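Side-chain contacts in DNA ligase (Alteromonas mediterranea, PDB 6GDR), which probably seals nicks in double-stranded DNA, using ATP to adenylate first itself and then the 5'-phosphate at the break: residues D[68-73]-D[147-152]; D[80-85]-D[274-279]; D[247-252]-D[268-273]. All blocks are in the same frame, centred on the assembly; numbering follows the deposited sequence. Where two conformers were deposited one is given.

How the contacts relate
The three contacts illustrate how a two-domain ligase combines apolar domain interiors with a grip on its substrate. Contact 1 lies in the nucleotide-binding domain, between strand 70-75 and helix 142-154. Helix 81-89, next after that strand, carries one half of contact 2; the other half is the loop between strands 267-272 and 285-289 of the OB domain, so contact 2 joins the domains. Along the chain the segments of contacts 1 and 2 alternate. Contact 1 closes before contact 3 opens, and contact 3 is nested within contact 2, 268-273 running directly into 274-279. Between centres, contacts 1 and 2 are about 27 Å apart, 2 and 3 about 18 Å, 1 and 3 about 37 Å.

Contact 1 (D[68-73]-D[147-152]); sequences ATIDGE and NMLNNL. With AMP (adenosine monophosphate), chain G.
Motif III of the nucleotidyltransferase family, here the Asp71-Gly72-Glu73 run of the adenylation domain, follows directly on Ile70, the residue by which its strand packs against Leu149 and Leu152 of helix 142-154. The packing is an instance of a common division of labour, in which one strand shows alternate residues to a hydrophobic layer and to a binding site. Ile70 divides its two branches between the two leucines. With CG1 turned beside the backbone N (chi1 -58°), CG2 of Ile70 comes to lie anti to that N and meets CD2 of Leu149 at 4.0 Å. The other branch is extended, and CD1 of Ile70 lies 4.1 Å from CD1 of Leu152, three residues, just under one turn, further on. In both pairs the side chains run past each other in opposite directions, so methyl groups meet flank against flank. Phe130 and Ala132 of the adjacent strand 129-134 and Phe161 of strand 161-163 also touch Ile70, embedding it in the same apolar layer. The next residue, Asp71, turns to another side of the strand and forms a salt bridge with Arg41. Glu73 enters the AMP pocket with a chain bent at its second torsion (chi2 76°), which lays the carboxylate beside the nucleoside: OE1 of Glu73 accepts a hydrogen bond from the ribose O2' of AMP at 3.1 Å, while CD of Glu73 lies 3.5 Å from the base atom C8. Its other oxygen, OE2, takes a weak bond from the backbone N of Gly37. The chemistry is thus split along one short strand: apolar packing joins Ile70 to the helix, whereas three residues on the carboxylate of Glu73 accepts a bond from the ribose hydroxyl, so the strand links the domain's apolar interior to its nucleotide site.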
# COMPACT_ATOMS: atom_id res chain seq x y z
N ALA D 68 -13.25 -20.22 0.35
CA ALA D 68 -12.51 -19.94 1.57
C ALA D 68 -12.29 -18.44 1.69
O ALA D 68 -12.61 -17.67 0.77
CB ALA D 68 -11.16 -20.68 1.59
N THR D 69 -11.75 -18.03 2.83
CA THR D 69 -11.46 -16.62 3.08
C THR D 69 -10.02 -16.33 2.68
O THR D 69 -9.09 -16.99 3.15
CB THR D 69 -11.69 -16.28 4.55
OG1 THR D 69 -13.02 -16.63 4.92
CG2 THR D 69 -11.48 -14.78 4.79
N ILE D 70 -9.84 -15.33 1.82
CA ILE D 70 -8.53 -15.00 1.26
C ILE D 70 -8.39 -13.49 1.19
O ILE D 70 -9.33 -12.78 0.81
CB ILE D 70 -8.34 -15.62 -0.15
CG1 ILE D 70 -8.50 -17.15 -0.09
CG2 ILE D 70 -6.97 -15.25 -0.71
CD1 ILE D 70 -8.54 -17.82 -1.45
N ASP D 71 -7.21 -12.99 1.56
CA ASP D 71 -6.86 -11.58 1.43
C ASP D 71 -5.98 -11.41 0.20
O ASP D 71 -5.04 -12.18 -0.01
CB ASP D 71 -6.14 -11.07 2.67
CG ASP D 71 -7.08 -10.86 3.84
OD1 ASP D 71 -8.27 -10.57 3.61
OD2 ASP D 71 -6.62 -10.97 5.00
N GLY D 72 -6.28 -10.39 -0.61
CA GLY D 72 -5.54 -10.17 -1.84
C GLY D 72 -5.53 -8.71 -2.23
O GLY D 72 -6.17 -7.87 -1.60
N GLU D 73 -4.77 -8.43 -3.29
CA GLU D 73 -4.59 -7.08 -3.81
C GLU D 73 -5.11 -7.05 -5.24
O GLU D 73 -4.50 -7.63 -6.14
CB GLU D 73 -3.13 -6.67 -3.75
CG GLU D 73 -2.90 -5.17 -3.92
CD GLU D 73 -3.24 -4.39 -2.67
OE1 GLU D 73 -3.41 -5.02 -1.60
OE2 GLU D 73 -3.33 -3.15 -2.75
N ASN D 147 1.53 -22.30 0.88
CA ASN D 147 1.36 -23.58 0.19
C ASN D 147 -0.10 -23.81 -0.16
O ASN D 147 -0.42 -24.28 -1.26
CB ASN D 147 1.90 -24.71 1.06
CG ASN D 147 3.39 -24.62 1.28
OD1 ASN D 147 4.11 -23.99 0.50
ND2 ASN D 147 3.88 -25.26 2.33
N MET D 148 -1.01 -23.50 0.77
CA MET D 148 -2.44 -23.66 0.49
C MET D 148 -2.88 -22.75 -0.65
O MET D 148 -3.65 -23.16 -1.52
CB MET D 148 -3.24 -23.35 1.76
CG MET D 148 -3.04 -24.36 2.88
SD MET D 148 -3.61 -23.77 4.49
CE MET D 148 -5.30 -23.30 4.12
N LEU D 149 -2.39 -21.51 -0.66
CA LEU D 149 -2.74 -20.58 -1.74
C LEU D 149 -2.36 -21.17 -3.10
O LEU D 149 -3.17 -21.17 -4.03
CB LEU D 149 -2.04 -19.24 -1.53
CG LEU D 149 -2.57 -18.33 -0.41
CD1 LEU D 149 -1.67 -17.11 -0.26
CD2 LEU D 149 -4.00 -17.91 -0.68
N ASN D 150 -1.13 -21.68 -3.21
CA ASN D 150 -0.70 -22.27 -4.47
C ASN D 150 -1.55 -23.48 -4.84
O ASN D 150 -1.83 -23.72 -6.02
CB ASN D 150 0.78 -22.66 -4.38
CG ASN D 150 1.69 -21.47 -4.15
OD1 ASN D 150 1.39 -20.36 -4.60
ND2 ASN D 150 2.80 -21.70 -3.46
N ASN D 151 -1.98 -24.25 -3.84
CA ASN D 151 -2.87 -25.37 -4.10
C ASN D 151 -4.21 -24.90 -4.65
O ASN D 151 -4.77 -25.51 -5.57
CB ASN D 151 -3.08 -26.20 -2.83
CG ASN D 151 -1.86 -27.03 -2.47
OD1 ASN D 151 -1.03 -27.34 -3.32
ND2 ASN D 151 -1.76 -27.40 -1.20
N LEU D 152 -4.74 -23.81 -4.09
CA LEU D 152 -6.04 -23.31 -4.54
C LEU D 152 -5.97 -22.73 -5.95
O LEU D 152 -6.96 -22.79 -6.68
CB LEU D 152 -6.55 -22.25 -3.56
CG LEU D 152 -6.84 -22.75 -2.14
CD1 LEU D 152 -7.05 -21.58 -1.19
CD2 LEU D 152 -8.05 -23.67 -2.13
P AMP G . -0.04 0.12 3.74
O1P AMP G . 0.17 -0.02 2.25
O2P AMP G . 0.95 0.94 4.54
O5' AMP G . -0.10 -1.36 4.37
C5' AMP G . 0.26 -2.48 3.56
C4' AMP G . -0.87 -2.81 2.59
O4' AMP G . -0.33 -3.16 1.32
C3' AMP G . -1.76 -3.95 3.04
O3' AMP G . -3.06 -3.45 3.38
C2' AMP G . -1.83 -4.90 1.86
O2' AMP G . -3.18 -5.18 1.49
C1' AMP G . -1.12 -4.19 0.71
N9 AMP G . -0.24 -5.03 -0.14
C8 AMP G . -0.02 -4.76 -1.44
N7 AMP G . 0.81 -5.67 -2.00
C5 AMP G . 1.15 -6.55 -1.05
C6 AMP G . 2.00 -7.76 -0.97
N6 AMP G . 2.67 -8.20 -2.06
N1 AMP G . 2.09 -8.40 0.21
C2 AMP G . 1.43 -7.97 1.30
N3 AMP G . 0.64 -6.88 1.30
C4 AMP G . 0.45 -6.14 0.18

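Contact 2 (D[80-85]-D[274-279]); sequences QFERTA and GVTKNG. With nucleotides of chain A; nucleotides of chain B.
Lys277 and Glu82 bury the bulk of the surface where a type I beta turn of the OB domain, Thr276 to Gly279, meets helix 81-89 of the adenylation domain. As a worked example of a domain-domain contact made over DNA, it joins the two domains beside the sugar-phosphate backbone, consistent with a clamp-like embrace of the substrate. The two side chains slide past each other in opposite directions. Glu82 is bent at its second torsion (chi2 99°), which swings its carboxylate toward the turn, and the backbone N of Lys277 donates to OE2 of Glu82 over 3.1 Å. The bond is fairly straight (153° at the hydrogen) but reaches the oxygen from above the carboxylate plane, 39° out of it. The extended aliphatic chain of Lys277 lies along the glutamate, CG standing 3.7 Å from OE1 of Glu82. Its ammonium group travels on past the carboxylate to Arg83, so that Lys277 NZ and Glu82 OE1 remain 5.0 Å apart and any attraction between the opposite charges probably acts at a distance. Were Glu82 replaced by an alanine, the turn's amide would probably lose its mate and the lysine chain the flank it rests on. CG of Glu82 also packs 3.5 Å from O3' of DG14 of chain A, a nucleotide held by the turn as well. Thr276, whose OG1 also accepts a bond from the backbone N of Lys280, donates from that hydroxyl to OP1 of DG14 at 2.6 Å, and ND2 of Asn278 lies 3.0 Å from the same phosphate oxygen.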
# COMPACT_ATOMS: atom_id res chain seq x y z
N GLN D 80 -0.40 1.78 -11.92
CA GLN D 80 -1.77 1.80 -12.40
C GLN D 80 -2.77 1.91 -11.25
O GLN D 80 -3.87 1.36 -11.32
CB GLN D 80 -2.07 0.56 -13.24
CG GLN D 80 -1.09 0.33 -14.38
CD GLN D 80 -1.09 1.46 -15.39
OE1 GLN D 80 -2.15 1.92 -15.81
NE2 GLN D 80 0.09 1.90 -15.78
N PHE D 81 -2.40 2.61 -10.18
CA PHE D 81 -3.26 2.66 -9.00
C PHE D 81 -4.52 3.48 -9.25
O PHE D 81 -5.64 2.99 -9.06
CB PHE D 81 -2.50 3.22 -7.80
CG PHE D 81 -3.39 3.56 -6.64
CD1 PHE D 81 -3.70 4.88 -6.36
CD2 PHE D 81 -3.94 2.56 -5.86
CE1 PHE D 81 -4.53 5.19 -5.30
CE2 PHE D 81 -4.77 2.87 -4.80
CZ PHE D 81 -5.07 4.19 -4.52
N GLU D 82 -4.35 4.74 -9.65
CA GLU D 82 -5.51 5.61 -9.87
C GLU D 82 -6.54 4.94 -10.77
O GLU D 82 -7.73 4.91 -10.46
CB GLU D 82 -5.07 6.95 -10.47
CG GLU D 82 -4.28 7.84 -9.52
CD GLU D 82 -2.78 7.75 -9.73
OE1 GLU D 82 -2.30 6.70 -10.21
OE2 GLU D 82 -2.08 8.75 -9.44
N ARG D 83 -6.08 4.37 -11.89
CA ARG D 83 -6.99 3.68 -12.79
C ARG D 83 -7.60 2.45 -12.12
O ARG D 83 -8.79 2.18 -12.26
CB ARG D 83 -6.25 3.29 -14.07
CG ARG D 83 -7.02 2.37 -14.99
CD ARG D 83 -6.47 2.43 -16.41
NE ARG D 83 -6.51 1.13 -17.07
CZ ARG D 83 -5.49 0.26 -17.11
NH1 ARG D 83 -4.34 0.54 -16.51
NH2 ARG D 83 -5.64 -0.89 -17.74
N THR D 84 -6.78 1.69 -11.38
CA THR D 84 -7.29 0.52 -10.68
C THR D 84 -8.36 0.91 -9.67
O THR D 84 -9.42 0.27 -9.59
CB THR D 84 -6.15 -0.22 -9.98
OG1 THR D 84 -5.18 -0.65 -10.96
CG2 THR D 84 -6.67 -1.44 -9.22
N ALA D 85 -8.10 1.95 -8.88
CA ALA D 85 -9.09 2.40 -7.91
C ALA D 85 -10.36 2.90 -8.58
O ALA D 85 -11.43 2.89 -7.95
CB ALA D 85 -8.50 3.50 -7.03
N GLY D 274 7.14 8.96 -4.24
CA GLY D 274 6.80 9.03 -5.64
C GLY D 274 5.82 10.15 -5.94
O GLY D 274 5.53 11.01 -5.11
N VAL D 275 5.30 10.12 -7.16
CA VAL D 275 4.38 11.14 -7.65
C VAL D 275 3.16 10.48 -8.27
O VAL D 275 3.19 9.31 -8.66
CB VAL D 275 5.06 12.08 -8.68
CG1 VAL D 275 6.10 12.95 -8.00
CG2 VAL D 275 5.68 11.27 -9.81
N THR D 276 2.08 11.25 -8.36
CA THR D 276 0.83 10.76 -8.91
C THR D 276 0.87 10.86 -10.43
O THR D 276 1.90 11.16 -11.03
CB THR D 276 -0.34 11.56 -8.34
OG1 THR D 276 -0.28 12.91 -8.81
CG2 THR D 276 -0.31 11.56 -6.81
N LYS D 277 -0.27 10.58 -11.08
CA LYS D 277 -0.37 10.79 -12.52
C LYS D 277 -0.08 12.25 -12.87
O LYS D 277 0.54 12.53 -13.91
CB LYS D 277 -1.75 10.39 -13.01
CG LYS D 277 -1.96 8.90 -13.20
CD LYS D 277 -3.38 8.60 -13.63
CE LYS D 277 -3.56 7.15 -14.05
NZ LYS D 277 -4.96 6.87 -14.48
N ASN D 278 -0.53 13.18 -12.03
CA ASN D 278 -0.35 14.60 -12.27
C ASN D 278 0.95 15.14 -11.67
O ASN D 278 1.08 16.35 -11.47
CB ASN D 278 -1.55 15.38 -11.70
CG ASN D 278 -2.88 14.82 -12.17
OD1 ASN D 278 -3.00 14.36 -13.30
ND2 ASN D 278 -3.88 14.85 -11.30
N GLY D 279 1.90 14.26 -11.37
CA GLY D 279 3.20 14.68 -10.89
C GLY D 279 3.22 15.27 -9.50
O GLY D 279 4.22 15.88 -9.12
P DG A 14 -3.58 14.30 -7.62
OP1 DG A 14 -2.65 13.97 -8.72
OP2 DG A 14 -4.28 15.60 -7.61
O5' DG A 14 -4.70 13.15 -7.54
C5' DG A 14 -4.31 11.78 -7.58
C4' DG A 14 -5.52 10.87 -7.52
O4' DG A 14 -6.07 10.90 -6.18
C3' DG A 14 -6.67 11.26 -8.46
O3' DG A 14 -6.88 10.25 -9.43
C2' DG A 14 -7.89 11.44 -7.53
C1' DG A 14 -7.46 10.75 -6.25
N9 DG A 14 -8.05 11.32 -5.04
C8 DG A 14 -7.90 12.60 -4.58
N7 DG A 14 -8.54 12.83 -3.46
C5 DG A 14 -9.15 11.62 -3.17
C6 DG A 14 -9.98 11.26 -2.08
O6 DG A 14 -10.35 11.96 -1.13
N1 DG A 14 -10.39 9.93 -2.16
C2 DG A 14 -10.04 9.06 -3.17
N2 DG A 14 -10.53 7.82 -3.07
N3 DG A 14 -9.26 9.39 -4.19
C4 DG A 14 -8.86 10.68 -4.13
P DC B 10 -6.71 0.34 0.25
OP1 DC B 10 -6.36 -1.03 -0.18
OP2 DC B 10 -7.21 0.57 1.62
O5' DC B 10 -5.46 1.30 -0.02
C5' DC B 10 -4.85 1.31 -1.30
C4' DC B 10 -3.99 2.53 -1.50
O4' DC B 10 -4.79 3.73 -1.39
C3' DC B 10 -2.89 2.73 -0.48
O3' DC B 10 -1.76 1.92 -0.78
C2' DC B 10 -2.60 4.22 -0.61
C1' DC B 10 -3.97 4.81 -0.95
N1 DC B 10 -4.63 5.49 0.20
C2 DC B 10 -4.42 6.85 0.41
O2 DC B 10 -3.70 7.49 -0.37
N3 DC B 10 -5.02 7.45 1.47
C4 DC B 10 -5.79 6.74 2.30
N4 DC B 10 -6.35 7.37 3.33
C5 DC B 10 -6.01 5.34 2.10
C6 DC B 10 -5.41 4.76 1.05

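Contact 3 (D[247-252]-D[268-273]); sequences FKLGTG and VTFKFY. With nucleotides of chain A; nucleotides of chain C.
Phe247 and Phe270 meet inside the OB domain as a tilted T-shaped pair, the edge of Phe247 directed at the face of Phe270. Their planes stand at 62° and the ring centroids are 4.8 Å apart. The pair illustrates how aromatic rings from separate strands can interlock without lying parallel: CZ of Phe247 is 3.4 Å above the plane of the Phe270 ring, displaced toward its rim, with CZ of Phe270 the atom it approaches most closely. Both rings have CG wedged between the backbone N and the carbonyl carbon (chi1 near 68°), which directs them at each other from opposite directions. Leu249 lies two residues on, on the same side of the strand. Its CD1 crosses to CB of Phe270 at 3.9 Å, while CD2 reaches CG2 of Val268 tip to tip at 4.1 Å. Around this apolar core the backbone turns to the DNA: at Gly250 any side chain would run into the sugar-phosphate chain at DG11 of chain A, and Lys271, pointing away from the core, bonds through NZ to OP1 of DC3 of chain C and to OH of Tyr273, two residues further on. The two strand segments cross at 97° with axes 10.3 Å apart, so they face each other across the barrel and do not pair. Strand 246-249 is bonded along one side to strand 234-240, whereas strand 267-272 lies between strands 214-225 and 285-289, and the backbone bond of Thr251 to Phe286 brings the end of the first segment round to that last strand.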
# COMPACT_ATOMS: atom_id res chain seq x y z
N PHE D 247 1.04 21.87 -4.37
CA PHE D 247 0.30 20.88 -3.60
C PHE D 247 0.23 21.35 -2.16
O PHE D 247 1.05 22.17 -1.71
CB PHE D 247 0.94 19.49 -3.68
CG PHE D 247 2.27 19.40 -2.99
CD1 PHE D 247 2.37 18.88 -1.71
CD2 PHE D 247 3.42 19.85 -3.62
CE1 PHE D 247 3.59 18.80 -1.07
CE2 PHE D 247 4.65 19.76 -2.98
CZ PHE D 247 4.73 19.24 -1.71
N LYS D 248 -0.74 20.83 -1.43
CA LYS D 248 -0.92 21.17 -0.02
C LYS D 248 -0.11 20.22 0.85
O LYS D 248 -0.26 18.99 0.75
CB LYS D 248 -2.40 21.11 0.36
CG LYS D 248 -3.29 22.05 -0.42
CD LYS D 248 -4.68 22.15 0.21
CE LYS D 248 -5.73 22.59 -0.80
NZ LYS D 248 -7.03 22.92 -0.16
N LEU D 249 0.75 20.78 1.69
CA LEU D 249 1.53 20.02 2.66
C LEU D 249 0.84 20.17 4.01
O LEU D 249 0.83 21.25 4.60
CB LEU D 249 2.97 20.53 2.71
CG LEU D 249 3.96 19.71 3.54
CD1 LEU D 249 4.19 18.34 2.93
CD2 LEU D 249 5.28 20.47 3.68
N GLY D 250 0.26 19.07 4.51
CA GLY D 250 -0.64 19.14 5.64
C GLY D 250 -0.30 18.29 6.84
O GLY D 250 -1.03 18.31 7.84
N THR D 251 0.80 17.54 6.79
CA THR D 251 1.18 16.70 7.90
C THR D 251 2.69 16.72 8.08
O THR D 251 3.44 17.13 7.18
CB THR D 251 0.69 15.25 7.71
OG1 THR D 251 0.77 14.55 8.96
CG2 THR D 251 1.51 14.51 6.66
N GLY D 252 3.13 16.26 9.24
CA GLY D 252 4.53 16.28 9.61
C GLY D 252 4.91 17.39 10.57
O GLY D 252 6.02 17.37 11.11
N VAL D 268 10.51 25.02 2.41
CA VAL D 268 10.44 23.89 3.32
C VAL D 268 10.87 22.64 2.57
O VAL D 268 10.71 22.54 1.35
CB VAL D 268 9.03 23.71 3.91
CG1 VAL D 268 8.61 24.95 4.68
CG2 VAL D 268 8.02 23.39 2.81
N THR D 269 11.40 21.67 3.31
CA THR D 269 11.77 20.37 2.77
C THR D 269 10.77 19.32 3.23
O THR D 269 10.39 19.28 4.40
CB THR D 269 13.18 19.97 3.21
OG1 THR D 269 14.10 21.02 2.88
CG2 THR D 269 13.61 18.68 2.53
N PHE D 270 10.35 18.48 2.29
CA PHE D 270 9.35 17.46 2.56
C PHE D 270 9.79 16.14 1.93
O PHE D 270 10.49 16.13 0.91
CB PHE D 270 7.98 17.85 2.00
CG PHE D 270 7.92 17.87 0.49
CD1 PHE D 270 7.46 16.76 -0.21
CD2 PHE D 270 8.33 18.98 -0.22
CE1 PHE D 270 7.41 16.77 -1.59
CE2 PHE D 270 8.28 18.99 -1.60
CZ PHE D 270 7.82 17.88 -2.29
N LYS D 271 9.38 15.04 2.55
CA LYS D 271 9.58 13.72 1.98
C LYS D 271 8.31 13.27 1.29
O LYS D 271 7.20 13.72 1.60
CB LYS D 271 9.99 12.71 3.06
CG LYS D 271 8.84 12.04 3.80
CD LYS D 271 9.37 11.05 4.83
CE LYS D 271 8.27 10.14 5.33
NZ LYS D 271 8.80 9.06 6.21
N PHE D 272 8.47 12.37 0.32
CA PHE D 272 7.34 11.89 -0.46
C PHE D 272 7.68 10.53 -1.04
O PHE D 272 8.85 10.17 -1.19
CB PHE D 272 6.96 12.88 -1.56
CG PHE D 272 8.03 13.06 -2.60
CD1 PHE D 272 9.13 13.86 -2.36
CD2 PHE D 272 7.93 12.42 -3.83
CE1 PHE D 272 10.11 14.03 -3.32
CE2 PHE D 272 8.91 12.58 -4.79
CZ PHE D 272 10.00 13.39 -4.54
N TYR D 273 6.64 9.77 -1.37
CA TYR D 273 6.77 8.42 -1.91
C TYR D 273 6.29 8.44 -3.36
O TYR D 273 5.19 7.99 -3.68
CB TYR D 273 5.97 7.43 -1.06
CG TYR D 273 6.42 7.35 0.39
CD1 TYR D 273 7.20 6.29 0.83
CD2 TYR D 273 6.06 8.33 1.30
CE1 TYR D 273 7.61 6.21 2.15
CE2 TYR D 273 6.47 8.26 2.62
CZ TYR D 273 7.24 7.20 3.04
OH TYR D 273 7.65 7.12 4.35
P DG A 12 -5.53 19.27 4.01
OP1 DG A 12 -5.40 20.62 3.43
OP2 DG A 12 -6.87 18.71 4.28
O5' DG A 12 -4.73 18.22 3.10
C5' DG A 12 -3.52 18.61 2.47
C4' DG A 12 -2.80 17.42 1.86
O4' DG A 12 -2.95 16.27 2.72
C3' DG A 12 -3.33 16.96 0.51
O3' DG A 12 -2.72 17.70 -0.55
C2' DG A 12 -2.95 15.48 0.48
C1' DG A 12 -2.82 15.09 1.95
N9 DG A 12 -3.84 14.14 2.40
C8 DG A 12 -4.87 14.39 3.27
N7 DG A 12 -5.62 13.35 3.50
C5 DG A 12 -5.05 12.34 2.73
C6 DG A 12 -5.44 10.99 2.57
O6 DG A 12 -6.39 10.39 3.10
N1 DG A 12 -4.59 10.31 1.70
C2 DG A 12 -3.51 10.87 1.06
N2 DG A 12 -2.81 10.06 0.25
N3 DG A 12 -3.14 12.14 1.20
C4 DG A 12 -3.95 12.81 2.05
P DC C 3 5.44 8.99 7.91
OP1 DC C 3 6.88 9.31 7.81
OP2 DC C 3 5.02 7.65 8.37
O5' DC C 3 4.73 10.06 8.87
C5' DC C 3 4.90 11.45 8.62
C4' DC C 3 3.96 12.28 9.48
O4' DC C 3 2.60 11.82 9.29
C3' DC C 3 4.21 12.17 10.98
O3' DC C 3 5.16 13.14 11.41
C2' DC C 3 2.83 12.40 11.59
C1' DC C 3 1.85 12.02 10.48
N1 DC C 3 1.07 10.77 10.76
C2 DC C 3 -0.06 10.84 11.57
O2 DC C 3 -0.40 11.93 12.04
N3 DC C 3 -0.76 9.70 11.82
C4 DC C 3 -0.36 8.55 11.29
N4 DC C 3 -1.09 7.45 11.56
C5 DC C 3 0.79 8.46 10.46
C6 DC C 3 1.47 9.58 10.22
P DG A 11 -7.36 19.18 9.79
OP1 DG A 11 -7.33 20.66 9.82
OP2 DG A 11 -8.64 18.47 9.60
O5' DG A 11 -6.35 18.67 8.66
C5' DG A 11 -5.02 19.17 8.61
C4' DG A 11 -4.17 18.41 7.61
O4' DG A 11 -3.87 17.10 8.13
C3' DG A 11 -4.83 18.14 6.27
O3' DG A 11 -4.72 19.26 5.41
C2' DG A 11 -4.05 16.94 5.76
C1' DG A 11 -3.66 16.20 7.05
N9 DG A 11 -4.43 14.99 7.27
C8 DG A 11 -5.57 14.85 8.04
N7 DG A 11 -6.05 13.64 8.05
C5 DG A 11 -5.18 12.92 7.24
C6 DG A 11 -5.18 11.56 6.87
O6 DG A 11 -5.99 10.68 7.20
N1 DG A 11 -4.12 11.24 6.03
C2 DG A 11 -3.16 12.13 5.60
N2 DG A 11 -2.21 11.65 4.80
N3 DG A 11 -3.15 13.42 5.94
C4 DG A 11 -4.18 13.74 6.75